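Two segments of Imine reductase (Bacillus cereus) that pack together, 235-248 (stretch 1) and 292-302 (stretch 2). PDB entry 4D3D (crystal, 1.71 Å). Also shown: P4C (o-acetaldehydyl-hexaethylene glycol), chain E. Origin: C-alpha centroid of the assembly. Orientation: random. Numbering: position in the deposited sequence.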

# COMPACT_ATOMS: atom_id res chain seq x y z
N PHE B 235 2.90 -6.46 -13.56
CA PHE B 235 3.53 -7.81 -13.74
C PHE B 235 2.58 -8.94 -13.38
O PHE B 235 2.44 -9.89 -14.16
N TYR B 236 1.95 -8.81 -12.22
CA TYR B 236 1.16 -9.96 -11.71
C TYR B 236 -0.27 -9.99 -12.22
O TYR B 236 -0.85 -11.08 -12.25
N THR B 237 -0.79 -8.87 -12.73
CA THR B 237 -2.17 -8.81 -13.28
C THR B 237 -2.59 -9.95 -14.21
O THR B 237 -3.56 -10.67 -13.94
N PRO B 238 -1.84 -10.19 -15.31
CA PRO B 238 -2.24 -11.26 -16.24
C PRO B 238 -2.14 -12.65 -15.64
O PRO B 238 -2.98 -13.50 -15.97
N ARG B 239 -1.20 -12.87 -14.71
CA ARG B 239 -1.08 -14.17 -13.98
C ARG B 239 -2.33 -14.39 -13.07
O ARG B 239 -2.93 -15.44 -13.01
N LEU B 240 -2.65 -13.34 -12.29
CA LEU B 240 -3.80 -13.39 -11.42
C LEU B 240 -5.06 -13.70 -12.23
O LEU B 240 -5.88 -14.56 -11.76
N ASP B 241 -5.22 -13.06 -13.39
CA ASP B 241 -6.41 -13.31 -14.23
C ASP B 241 -6.47 -14.72 -14.82
O ASP B 241 -7.59 -15.25 -15.06
N GLU B 242 -5.33 -15.38 -14.90
CA GLU B 242 -5.28 -16.81 -15.25
C GLU B 242 -5.40 -17.78 -14.08
O GLU B 242 -5.49 -19.01 -14.28
N GLY B 243 -5.36 -17.30 -12.86
CA GLY B 243 -5.34 -18.09 -11.67
C GLY B 243 -4.01 -18.83 -11.48
O GLY B 243 -3.96 -19.87 -10.81
N GLU B 244 -2.95 -18.26 -12.03
CA GLU B 244 -1.60 -18.85 -12.00
C GLU B 244 -0.70 -18.14 -10.98
O GLU B 244 -0.46 -16.93 -11.07
N HIS B 245 -0.09 -18.95 -10.11
CA HIS B 245 0.79 -18.47 -9.07
C HIS B 245 2.15 -19.21 -9.09
O HIS B 245 2.67 -19.65 -8.03
N PRO B 246 2.78 -19.30 -10.26
CA PRO B 246 4.06 -20.09 -10.24
C PRO B 246 5.12 -19.38 -9.48
O PRO B 246 5.17 -18.13 -9.49
N GLY B 247 6.04 -20.13 -8.89
CA GLY B 247 7.13 -19.52 -8.18
C GLY B 247 8.36 -19.18 -8.99
O GLY B 247 9.44 -19.30 -8.47
N ASP B 248 8.18 -18.70 -10.21
CA ASP B 248 9.36 -18.46 -11.08
C ASP B 248 10.17 -17.20 -10.77
O ASP B 248 11.36 -17.19 -11.02
N ALA B 292 4.18 -23.24 -0.25
CA ALA B 292 5.60 -22.81 -0.06
C ALA B 292 6.32 -22.42 -1.35
O ALA B 292 7.17 -21.47 -1.28
N SER B 293 6.10 -23.12 -2.45
CA SER B 293 6.81 -22.93 -3.73
C SER B 293 6.07 -22.08 -4.75
O SER B 293 6.53 -21.91 -5.89
N ASP B 294 4.88 -21.56 -4.37
CA ASP B 294 4.16 -20.63 -5.26
C ASP B 294 4.49 -19.17 -5.02
O ASP B 294 5.12 -18.82 -4.01
N SER B 295 4.11 -18.32 -5.98
CA SER B 295 4.21 -16.86 -5.80
C SER B 295 3.39 -16.44 -4.61
O SER B 295 2.37 -17.13 -4.22
N PHE B 296 3.84 -15.40 -3.91
CA PHE B 296 2.97 -14.76 -2.87
C PHE B 296 1.62 -14.35 -3.35
O PHE B 296 0.72 -14.16 -2.49
N THR B 297 1.38 -14.27 -4.65
CA THR B 297 0.04 -13.95 -5.19
C THR B 297 -0.97 -15.03 -4.81
O THR B 297 -2.16 -14.79 -4.78
N SER B 298 -0.44 -16.20 -4.49
CA SER B 298 -1.28 -17.31 -4.05
C SER B 298 -2.06 -16.94 -2.77
O SER B 298 -3.05 -17.64 -2.46
N LEU B 299 -1.60 -15.96 -2.00
CA LEU B 299 -2.35 -15.47 -0.83
C LEU B 299 -3.75 -14.91 -1.14
O LEU B 299 -4.58 -14.85 -0.21
N ILE B 300 -4.04 -14.66 -2.39
CA ILE B 300 -5.40 -14.28 -2.74
C ILE B 300 -6.38 -15.41 -2.41
O ILE B 300 -7.52 -15.17 -2.07
N GLU B 301 -5.88 -16.64 -2.38
CA GLU B 301 -6.70 -17.77 -1.96
C GLU B 301 -7.07 -17.73 -0.52
O GLU B 301 -8.19 -18.20 -0.16
N ILE B 302 -6.20 -17.20 0.36
CA ILE B 302 -6.51 -17.02 1.72
C ILE B 302 -7.60 -15.93 1.88
O ILE B 302 -8.53 -16.10 2.68

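A compact, mixed contact joins the end of a helix and the loop after it (235-248) to a loop, a short 3-10 segment and the beginning of a helix (292-302), with His245 at its centre and an aromatic pair beside it, burying 525 Å² over both sides. His245 (chi1 m) points its CA-to-CB bond toward stretch 2 and is held at both backbone and ring: its O accepts a hydrogen bond from Ser295 N (2.8 Å), and its ND1 pairs with Thr297 OG1 (2.7 Å), where either atom could be the donor. Ser298 CA lies over one face of the imidazole, 3.6 Å from its centroid, while Glu301 (m, m) brings OE2 to 3.7 Å from His245 NE2 at the ring edge. Thr297 (p) also points toward stretch 1. Its CG2 sits over one face of the Tyr236 ring, 3.9 Å from the centroid, and its CB meets Leu240 CD2 at 4.0 Å; that same Leu240 CD2 reaches Ile300 CG2 at 4.4 Å. Tyr236 (m) directs its CA-to-CB bond toward stretch 2, and Phe296 (p), though its CA-to-CB bond points away, turns its ring edge toward the tyrosine face, with centroids 5.5 Å apart and planes at 82°. Ser295 (t) puts OG 3.5 Å from Tyr236 CE1 and accepts a hydrogen bond there from Thr297 N (3.2 Å). Water 1 links the stretches, hydrogen-bonding to Arg239 NE (3.0 Å), Glu244 O (2.8 Å) and Thr297 OG1 (2.7 Å). The Arg239 guanidinium secures the loop from within stretch 1, through a salt bridge from NH1 to Asp248 OD1 (2.9 Å) and a hydrogen bond from NH2 to Pro246 O (3.0 Å). Gly247 packs closely, its CA 3.4 Å from Ser293 O; a CB here would clash with that oxygen. The glycol P4C lies alongside, its O7 3.3 Å from Tyr236 OH and its O4 over one face of Phe235.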

# COMPACT_ATOMS: atom_id res chain seq x y z
CB PHE B 235 4.79 -7.95 -12.93
CG PHE B 235 5.50 -9.26 -13.14
CD1 PHE B 235 6.34 -9.46 -14.25
CD2 PHE B 235 5.29 -10.30 -12.27
CE1 PHE B 235 6.94 -10.70 -14.45
CE2 PHE B 235 5.87 -11.56 -12.47
CZ PHE B 235 6.70 -11.78 -13.58
CB TYR B 236 1.16 -9.96 -10.20
CG TYR B 236 2.51 -10.40 -9.58
CD1 TYR B 236 2.97 -11.71 -9.65
CD2 TYR B 236 3.25 -9.49 -8.88
CE1 TYR B 236 4.19 -12.07 -9.05
CE2 TYR B 236 4.44 -9.89 -8.20
CZ TYR B 236 4.90 -11.18 -8.36
OH TYR B 236 6.08 -11.54 -7.69
CB THR B 237 -2.44 -7.39 -13.84
OG1 THR B 237 -2.63 -6.48 -12.75
CG2 THR B 237 -3.62 -7.34 -14.74
CB PRO B 238 -1.28 -11.05 -17.45
CG PRO B 238 -0.12 -10.27 -16.89
CD PRO B 238 -0.67 -9.44 -15.78
CB ARG B 239 0.22 -14.21 -13.19
CG ARG B 239 1.47 -14.18 -14.10
CD ARG B 239 2.76 -13.70 -13.51
NE ARG B 239 3.04 -14.36 -12.30
CZ ARG B 239 4.14 -15.07 -12.01
NH1 ARG B 239 5.12 -15.20 -12.90
NH2 ARG B 239 4.20 -15.63 -10.79
CB LEU B 240 -3.93 -12.04 -10.71
CG LEU B 240 -2.96 -11.90 -9.48
CD1 LEU B 240 -2.64 -10.44 -9.14
CD2 LEU B 240 -3.50 -12.63 -8.29
CB ASP B 241 -6.62 -12.25 -15.32
CG ASP B 241 -7.26 -10.96 -14.78
OD1 ASP B 241 -7.78 -11.01 -13.64
OD2 ASP B 241 -7.13 -9.96 -15.50
CB GLU B 242 -3.99 -17.07 -16.08
CG GLU B 242 -3.98 -16.50 -17.45
CD GLU B 242 -4.80 -17.37 -18.44
OE1 GLU B 242 -4.46 -18.56 -18.65
OE2 GLU B 242 -5.83 -16.85 -18.96
CB GLU B 244 -0.97 -18.77 -13.39
CG GLU B 244 -1.65 -19.72 -14.41
CD GLU B 244 -1.59 -21.20 -13.98
OE1 GLU B 244 -0.47 -21.70 -13.70
OE2 GLU B 244 -2.65 -21.87 -13.90
CB HIS B 245 0.13 -18.66 -7.70
CG HIS B 245 -1.24 -18.09 -7.60
ND1 HIS B 245 -1.47 -16.73 -7.62
CD2 HIS B 245 -2.46 -18.68 -7.47
CE1 HIS B 245 -2.78 -16.51 -7.57
NE2 HIS B 245 -3.41 -17.67 -7.46
CB PRO B 246 4.43 -20.14 -11.73
CG PRO B 246 3.84 -18.92 -12.29
CD PRO B 246 2.53 -18.75 -11.60
CB ASP B 248 8.97 -18.54 -12.54
CG ASP B 248 7.85 -17.56 -12.92
OD1 ASP B 248 7.00 -17.23 -12.08
OD2 ASP B 248 7.82 -17.15 -14.08
CB ALA B 292 6.40 -23.91 0.64
CB SER B 293 7.25 -24.31 -4.38
OG SER B 293 8.11 -25.01 -3.45
CB ASP B 294 2.67 -20.76 -5.00
CG ASP B 294 2.07 -22.14 -5.28
OD1 ASP B 294 2.69 -22.99 -5.96
OD2 ASP B 294 0.90 -22.34 -4.86
CB SER B 295 3.63 -16.16 -7.02
OG SER B 295 3.66 -14.75 -6.83
CB PHE B 296 3.71 -13.63 -2.17
CG PHE B 296 3.57 -12.27 -2.85
CD1 PHE B 296 4.41 -11.90 -3.87
CD2 PHE B 296 2.61 -11.37 -2.41
CE1 PHE B 296 4.30 -10.64 -4.45
CE2 PHE B 296 2.48 -10.13 -2.98
CZ PHE B 296 3.33 -9.75 -4.01
CB THR B 297 0.01 -13.68 -6.69
OG1 THR B 297 0.44 -14.83 -7.41
CG2 THR B 297 0.86 -12.51 -7.03
CB SER B 298 -0.46 -18.59 -3.81
OG SER B 298 0.48 -18.49 -2.76
CB LEU B 299 -1.54 -14.50 0.01
CG LEU B 299 -0.20 -14.99 0.58
CD1 LEU B 299 0.60 -13.90 1.22
CD2 LEU B 299 -0.45 -16.15 1.55
CB ILE B 300 -5.48 -13.76 -4.17
CG1 ILE B 300 -6.74 -12.88 -4.29
CG2 ILE B 300 -5.48 -14.87 -5.12
CD1 ILE B 300 -6.90 -12.16 -5.59
CB GLU B 301 -6.04 -19.12 -2.28
CG GLU B 301 -5.68 -19.26 -3.75
CD GLU B 301 -6.84 -19.05 -4.77
OE1 GLU B 301 -7.99 -19.41 -4.49
OE2 GLU B 301 -6.59 -18.52 -5.87
CB ILE B 302 -5.26 -16.66 2.55
CG1 ILE B 302 -4.26 -17.84 2.53
CG2 ILE B 302 -5.62 -16.25 3.97
CD1 ILE B 302 -4.83 -19.11 3.10
O1 P4C E . 9.39 -4.58 -10.73
C2 P4C E . 8.64 -5.54 -11.54
C3 P4C E . 9.08 -7.02 -11.45
O4 P4C E . 8.07 -7.81 -10.85
C5 P4C E . 8.36 -9.16 -10.41
C6 P4C E . 9.33 -9.16 -9.23
O7 P4C E . 8.95 -10.01 -8.12
C8 P4C E . 9.78 -9.85 -6.92
C9 P4C E . 8.92 -9.87 -5.61
O10 P4C E . 9.56 -9.53 -4.29
C11 P4C E . 10.71 -8.68 -3.98
C12 P4C E . 10.43 -7.33 -3.22
O13 P4C E . 11.23 -6.16 -3.74
C14 P4C E . 11.04 -4.76 -3.27
C15 P4C E . 11.58 -3.66 -4.26
O16 P4C E . 10.69 -2.44 -4.41
C17 P4C E . 10.97 -1.20 -5.21
C18 P4C E . 12.34 -0.46 -4.86
O19 P4C E . 12.22 0.90 -4.27
C20 P4C E . 13.60 1.25 -3.84
C21 P4C E . 13.71 2.76 -3.69
O22 P4C E . 14.93 3.19 -3.02
O HOH W 1 1.32 -15.01 -9.96